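IWS1 (Encephalitozoon cuniculi, PDB 2XPL) probably regulates transcription by RNA polymerase II as a nuclear elongation factor and carries a conserved helical interaction domain also found in TFIIS, Elongin A and Med26. Local coordinates at residues P82-R87 and K121-V126. Residues are numbered along the deposited sequence; the frame is centred on the assembly and turned at random.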
ATOM      1  N   PRO A  82      17.041   0.216 -15.147  1.00 24.79           N
ATOM      2  CA  PRO A  82      15.972   1.061 -14.569  1.00 24.02           C
ATOM      3  C   PRO A  82      16.464   2.494 -14.566  1.00 24.58           C
ATOM      4  O   PRO A  82      17.691   2.726 -14.626  1.00 25.16           O
ATOM      5  CB  PRO A  82      15.806   0.519 -13.137  1.00 20.51           C
ATOM      6  CG  PRO A  82      16.448  -0.799 -13.170  1.00 22.07           C
ATOM      7  CD  PRO A  82      17.455  -0.876 -14.252  1.00 22.40           C
ATOM      8  N   ASN A  83      15.547   3.451 -14.584  1.00 23.40           N
ATOM      9  CA  ASN A  83      15.972   4.805 -14.609  1.00 24.33           C
ATOM     10  C   ASN A  83      16.959   5.102 -13.474  1.00 24.10           C
ATOM     11  O   ASN A  83      16.805   4.613 -12.356  1.00 24.18           O
ATOM     12  CB  ASN A  83      14.798   5.757 -14.493  1.00 23.90           C
ATOM     13  CG  ASN A  83      15.263   7.216 -14.448  1.00 29.02           C
ATOM     14  OD1 ASN A  83      15.332   7.862 -13.374  1.00 29.45           O
ATOM     15  ND2 ASN A  83      15.650   7.717 -15.601  1.00 31.03           N
ATOM     16  N   ILE A  84      17.971   5.896 -13.769  1.00 25.89           N
ATOM     17  CA  ILE A  84      18.951   6.328 -12.758  1.00 27.10           C
ATOM     18  C   ILE A  84      18.410   6.812 -11.353  1.00 26.51           C
ATOM     19  O   ILE A  84      19.018   6.515 -10.317  1.00 26.50           O
ATOM     20  CB  ILE A  84      19.895   7.354 -13.368  1.00 29.30           C
ATOM     21  CG1 ILE A  84      21.091   7.584 -12.425  1.00 31.40           C
ATOM     22  CG2 ILE A  84      19.096   8.660 -13.744  1.00 29.80           C
ATOM     23  CD1 ILE A  84      22.378   6.988 -12.873  1.00 33.22           C
ATOM     24  N   LYS A  85      17.285   7.538 -11.298  1.00 26.93           N
ATOM     25  CA  LYS A  85      16.650   7.895 -10.019  1.00 25.37           C
ATOM     26  C   LYS A  85      16.265   6.681  -9.187  1.00 24.15           C
ATOM     27  O   LYS A  85      16.420   6.698  -7.968  1.00 22.91           O
ATOM     28  CB  LYS A  85      15.434   8.792 -10.219  1.00 28.34           C
ATOM     29  CG  LYS A  85      15.771  10.021 -11.184  1.00 32.07           C
ATOM     30  CD  LYS A  85      15.233  11.380 -10.712  1.00 39.23           C
ATOM     31  CE  LYS A  85      14.664  12.210 -11.883  1.00 39.33           C
ATOM     32  NZ  LYS A  85      13.740  11.279 -12.730  1.00 35.03           N
ATOM     33  N   ILE A  86      15.794   5.627  -9.844  1.00 21.89           N
ATOM     34  CA  ILE A  86      15.495   4.396  -9.148  1.00 22.17           C
ATOM     35  C   ILE A  86      16.778   3.754  -8.646  1.00 22.38           C
ATOM     36  O   ILE A  86      16.843   3.349  -7.481  1.00 21.40           O
ATOM     37  CB  ILE A  86      14.707   3.380 -10.062  1.00 21.86           C
ATOM     38  CG1 ILE A  86      13.333   3.979 -10.451  1.00 22.59           C
ATOM     39  CG2 ILE A  86      14.610   2.033  -9.401  1.00 20.95           C
ATOM     40  CD1 ILE A  86      12.884   3.688 -11.864  1.00 21.53           C
ATOM     41  N   ARG A  87      17.783   3.645  -9.521  1.00 22.33           N
ATOM     42  CA  ARG A  87      18.988   2.980  -9.146  1.00 23.37           C
ATOM     43  C   ARG A  87      19.618   3.739  -7.949  1.00 24.87           C
ATOM     44  O   ARG A  87      20.097   3.105  -7.017  1.00 25.01           O
ATOM     45  CB  ARG A  87      19.978   2.922 -10.311  1.00 24.36           C
ATOM     46  CG  ARG A  87      19.385   2.576 -11.646  1.00 24.68           C
ATOM     47  CD  ARG A  87      20.403   1.919 -12.548  1.00 24.32           C
ATOM     48  NE  ARG A  87      21.479   2.808 -12.989  1.00 25.18           N
ATOM     49  CZ  ARG A  87      21.413   3.641 -14.049  1.00 29.68           C
ATOM     50  NH1 ARG A  87      20.284   3.752 -14.753  1.00 25.74           N
ATOM     51  NH2 ARG A  87      22.483   4.396 -14.398  1.00 22.99           N
ATOM     52  N   LYS A 121      29.161   1.168 -17.348  1.00 46.41           N
ATOM     53  CA  LYS A 121      28.077   2.044 -17.884  1.00 46.05           C
ATOM     54  C   LYS A 121      27.398   2.885 -16.808  1.00 44.01           C
ATOM     55  O   LYS A 121      26.505   3.680 -17.080  1.00 42.95           O
ATOM     56  CB  LYS A 121      27.025   1.197 -18.593  1.00 45.42           C
ATOM     57  CG  LYS A 121      27.622   0.358 -19.738  1.00 49.58           C
ATOM     58  CD  LYS A 121      26.816  -0.908 -19.969  1.00 53.42           C
ATOM     59  CE  LYS A 121      27.544  -1.865 -20.916  1.00 58.12           C
ATOM     60  NZ  LYS A 121      26.605  -2.933 -21.409  1.00 61.98           N
ATOM     61  N   GLU A 122      27.885   2.718 -15.591  1.00 43.22           N
ATOM     62  CA  GLU A 122      27.298   3.261 -14.410  1.00 42.05           C
ATOM     63  C   GLU A 122      28.049   4.542 -14.059  1.00 43.77           C
ATOM     64  O   GLU A 122      29.243   4.635 -14.253  1.00 45.20           O
ATOM     65  CB  GLU A 122      27.416   2.197 -13.296  1.00 40.63           C
ATOM     66  CG  GLU A 122      26.395   2.229 -12.226  1.00 39.23           C
ATOM     67  CD  GLU A 122      25.018   2.689 -12.703  1.00 37.79           C
ATOM     68  OE1 GLU A 122      24.790   3.895 -12.728  1.00 38.46           O
ATOM     69  OE2 GLU A 122      24.158   1.854 -13.008  1.00 38.27           O
ATOM     70  N   SER A 123      27.339   5.535 -13.541  1.00 43.93           N
ATOM     71  CA  SER A 123      27.969   6.774 -13.098  1.00 46.53           C
ATOM     72  C   SER A 123      28.995   6.461 -12.029  1.00 48.29           C
ATOM     73  O   SER A 123      28.873   5.480 -11.286  1.00 47.62           O
ATOM     74  CB  SER A 123      26.917   7.678 -12.466  1.00 45.47           C
ATOM     75  OG  SER A 123      25.630   7.069 -12.571  1.00 44.32           O
ATOM     76  N   LYS A 124      29.995   7.312 -11.932  1.00 50.93           N
ATOM     77  CA  LYS A 124      30.988   7.258 -10.864  1.00 53.08           C
ATOM     78  C   LYS A 124      30.324   7.376  -9.469  1.00 51.75           C
ATOM     79  O   LYS A 124      30.847   6.898  -8.451  1.00 52.29           O
ATOM     80  CB  LYS A 124      31.973   8.403 -11.110  1.00 55.85           C
ATOM     81  CG  LYS A 124      33.256   8.453 -10.307  1.00 57.80           C
ATOM     82  CD  LYS A 124      34.108   9.595 -10.891  1.00 59.51           C
ATOM     83  CE  LYS A 124      33.190  10.627 -11.586  1.00 58.23           C
ATOM     84  NZ  LYS A 124      33.847  11.474 -12.615  1.00 59.97           N
ATOM     85  N   GLU A 125      29.158   8.011  -9.454  1.00 49.81           N
ATOM     86  CA  GLU A 125      28.445   8.354  -8.246  1.00 48.58           C
ATOM     87  C   GLU A 125      27.755   7.101  -7.687  1.00 45.44           C
ATOM     88  O   GLU A 125      27.746   6.857  -6.460  1.00 45.49           O
ATOM     89  CB  GLU A 125      27.413   9.433  -8.614  1.00 48.54           C
ATOM     90  CG  GLU A 125      28.021  10.824  -9.019  1.00 53.77           C
ATOM     91  CD  GLU A 125      28.784  10.896 -10.397  1.00 59.22           C
ATOM     92  OE1 GLU A 125      28.483  10.106 -11.315  1.00 58.84           O
ATOM     93  OE2 GLU A 125      29.686  11.764 -10.576  1.00 62.56           O
ATOM     94  N   VAL A 126      27.188   6.315  -8.608  1.00 42.05           N
ATOM     95  CA  VAL A 126      26.376   5.134  -8.287  1.00 39.05           C
ATOM     96  C   VAL A 126      27.322   3.980  -8.015  1.00 39.65           C
ATOM     97  O   VAL A 126      27.187   3.305  -7.005  1.00 38.35           O
ATOM     98  CB  VAL A 126      25.375   4.824  -9.440  1.00 37.35           C
ATOM     99  CG1 VAL A 126      24.731   3.513  -9.277  1.00 35.49           C
ATOM    100  CG2 VAL A 126      24.291   5.907  -9.495  1.00 35.47           C
TER
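Ile84 and Arg87, one turn apart at the start of helix 84-96, reach across to Glu122, Ser123 and Val126, where helix 124-142 begins. Before them, Pro82 offers its carbonyl O to Arg87 NH1, 2.8 Å away and in the guanidinium plane, a bond that helps fix the rotation of the arginine head. Asn83 is the N-cap, its OD1 accepting from Lys85 N at 2.9 Å. Ile84 then sends its CG1 branch outward, anti to the backbone N (chi1 -168°), and CD1 at its end lies against Ser123 OG at 3.3 Å and Val126 CG2 at 4.0 Å. One face of the Arg87 guanidinium rests over Ile84 CA, offset toward its rim. The arginine chain bends at chi3 (-68°) to meet Glu122 coming from the opposite direction. Arg87 NH2 gives the straighter bond, to the syn side of Glu122 OE1 at 2.9 Å. Arg87 NE lies 2.8 Å from Glu122 OE2, bent and weak as a hydrogen bond; both bonds belong to the salt bridge. With the two planes turned 49° apart, the pairing is not a flat bidentate one. Glu122 OE1 also accepts Ser123 N on its anti side, at 3.1 Å, tying the carboxylate to the backbone at the N-cap of helix 124-142. The result is a salt bridge flanked by a small apolar touch, joining two helix starts of the TFIIS N-terminal-type helical domain. Tyr116 of helix 109-118 packs on both Arg87 and Val126; Val126 also touches Lys88 and Leu91 farther along helix 84-96, while Pro82, Asn83, Lys85 and Ile86 turn to helix 39-51.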